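Local coordinates for ferredoxin (PDB 1L5P), which carries electrons on a [2Fe-2S] cluster, linking pyruvate:ferredoxin oxidoreductase to hydrogenase, at residues T2-A5 and V10-Q13. Sequence-based numbering, arbitrary orientation.
Sequences TITA and VKKQ
The side-chain amide of Gln13 turns one face to Thr2: OG1 of Thr2 stands over that face near the nitrogen, 3.0 Å from Gln13 NE2, and CG2 of Thr2 flanks the nitrogen end, 3.6 Å from the same NE2. Because the amide N-H bonds lie in the plane beneath the hydroxyl, the closeness is polar packing and not a hydrogen bond. Gln13 reaches so far along its neighbour because CG is anti to the backbone N (chi1 164°) and the chain then stays extended. The backbones of Ala5 and Lys12 are joined by two hydrogen bonds, Ala5 N to Lys12 O at 2.9 Å and Lys12 N to Ala5 O at 2.8 Å, as an antiparallel hydrogen-bonded pair. The first is nearly straight at its hydrogen (171°), although its donor sits 31° off the carbonyl plane; the second is more bent at its hydrogen. Next along, Thr4 and Gln13 form a non-hydrogen-bonded pair, CA to CA 4.4 Å, where Gln13 CA makes a CH-O contact with Ile3 O. Thr4 and Gln13 occupy one face of the sheet. On the other, Ala5 packs on Leu26 of helix 22-27 and on Leu31, and Lys12 also touches Leu31. Strand 2-7 pairs on its far side with strand 90-92, while 10-15 is outermost within the chain: this is the N-terminal antiparallel hairpin of the beta-grasp fold of [2Fe-2S] ferredoxins, away from the cluster.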
ATOM      1  N   THR A   2      -7.269   8.098   7.775  1.00 26.38           N
ATOM      2  CA  THR A   2      -7.757   6.784   7.387  1.00 28.68           C
ATOM      3  C   THR A   2      -7.763   6.588   5.881  1.00 29.01           C
ATOM      4  O   THR A   2      -7.901   7.536   5.103  1.00 31.55           O
ATOM      5  CB  THR A   2      -9.187   6.482   7.903  1.00 30.23           C
ATOM      6  OG1 THR A   2     -10.138   7.097   7.035  1.00 33.64           O
ATOM      7  CG2 THR A   2      -9.382   6.985   9.328  1.00 30.11           C
ATOM      8  N   ILE A   3      -7.608   5.333   5.482  1.00 27.59           N
ATOM      9  CA  ILE A   3      -7.600   4.967   4.081  1.00 27.08           C
ATOM     10  C   ILE A   3      -8.573   3.813   3.917  1.00 27.57           C
ATOM     11  O   ILE A   3      -8.937   3.135   4.885  1.00 25.04           O
ATOM     12  CB  ILE A   3      -6.170   4.544   3.600  1.00 27.29           C
ATOM     13  CG1 ILE A   3      -5.696   3.290   4.336  1.00 24.20           C
ATOM     14  CG2 ILE A   3      -5.173   5.669   3.878  1.00 29.01           C
ATOM     15  CD1 ILE A   3      -5.606   2.081   3.458  1.00 23.19           C
ATOM     16  N   THR A   4      -8.994   3.601   2.681  1.00 28.50           N
ATOM     17  CA  THR A   4      -9.936   2.553   2.356  1.00 29.19           C
ATOM     18  C   THR A   4      -9.224   1.428   1.617  1.00 28.84           C
ATOM     19  O   THR A   4      -8.589   1.673   0.593  1.00 30.10           O
ATOM     20  CB  THR A   4     -11.050   3.137   1.459  1.00 29.97           C
ATOM     21  OG1 THR A   4     -11.783   4.121   2.198  1.00 31.32           O
ATOM     22  CG2 THR A   4     -11.987   2.052   0.970  1.00 30.49           C
ATOM     23  N   ALA A   5      -9.313   0.208   2.145  1.00 27.59           N
ATOM     24  CA  ALA A   5      -8.711  -0.960   1.508  1.00 28.37           C
ATOM     25  C   ALA A   5      -9.875  -1.716   0.891  1.00 29.91           C
ATOM     26  O   ALA A   5     -10.930  -1.816   1.508  1.00 32.74           O
ATOM     27  CB  ALA A   5      -8.001  -1.831   2.547  1.00 28.02           C
ATOM     28  N   VAL A  10     -15.119  -5.982  -1.251  1.00 46.58           N
ATOM     29  CA  VAL A  10     -15.595  -5.410  -0.008  1.00 44.66           C
ATOM     30  C   VAL A  10     -14.668  -4.305   0.479  1.00 45.02           C
ATOM     31  O   VAL A  10     -13.448  -4.469   0.558  1.00 44.19           O
ATOM     32  CB  VAL A  10     -15.806  -6.496   1.078  1.00 43.46           C
ATOM     33  CG1 VAL A  10     -16.411  -7.731   0.443  1.00 42.35           C
ATOM     34  CG2 VAL A  10     -14.507  -6.844   1.754  1.00 45.37           C
ATOM     35  N   LYS A  11     -15.272  -3.160   0.766  1.00 45.33           N
ATOM     36  CA  LYS A  11     -14.564  -1.980   1.242  1.00 45.28           C
ATOM     37  C   LYS A  11     -14.346  -2.086   2.743  1.00 45.61           C
ATOM     38  O   LYS A  11     -15.245  -2.496   3.465  1.00 47.09           O
ATOM     39  CB  LYS A  11     -15.403  -0.736   0.962  1.00 45.69           C
ATOM     40  CG  LYS A  11     -14.649   0.427   0.388  1.00 46.31           C
ATOM     41  CD  LYS A  11     -15.443   1.076  -0.732  1.00 47.18           C
ATOM     42  CE  LYS A  11     -15.658   0.105  -1.883  1.00 47.18           C
ATOM     43  NZ  LYS A  11     -16.267   0.758  -3.081  1.00 49.28           N
ATOM     44  N   LYS A  12     -13.161  -1.706   3.210  1.00 46.04           N
ATOM     45  CA  LYS A  12     -12.845  -1.739   4.636  1.00 45.49           C
ATOM     46  C   LYS A  12     -12.026  -0.510   4.996  1.00 45.80           C
ATOM     47  O   LYS A  12     -10.903  -0.351   4.524  1.00 47.44           O
ATOM     48  CB  LYS A  12     -12.038  -2.990   4.987  1.00 47.08           C
ATOM     49  CG  LYS A  12     -12.651  -4.293   4.515  1.00 48.38           C
ATOM     50  CD  LYS A  12     -12.338  -5.420   5.478  1.00 48.84           C
ATOM     51  CE  LYS A  12     -13.487  -6.412   5.529  1.00 50.51           C
ATOM     52  NZ  LYS A  12     -13.572  -7.226   4.284  1.00 48.84           N
ATOM     53  N   GLN A  13     -12.581   0.360   5.829  1.00 44.92           N
ATOM     54  CA  GLN A  13     -11.866   1.560   6.228  1.00 45.03           C
ATOM     55  C   GLN A  13     -10.900   1.250   7.360  1.00 44.37           C
ATOM     56  O   GLN A  13     -11.257   0.603   8.347  1.00 44.17           O
ATOM     57  CB  GLN A  13     -12.843   2.653   6.661  1.00 47.68           C
ATOM     58  CG  GLN A  13     -12.188   3.785   7.440  1.00 50.21           C
ATOM     59  CD  GLN A  13     -12.985   5.069   7.370  1.00 51.48           C
ATOM     60  OE1 GLN A  13     -13.872   5.212   6.528  1.00 54.77           O
ATOM     61  NE2 GLN A  13     -12.676   6.014   8.255  1.00 52.39           N
TER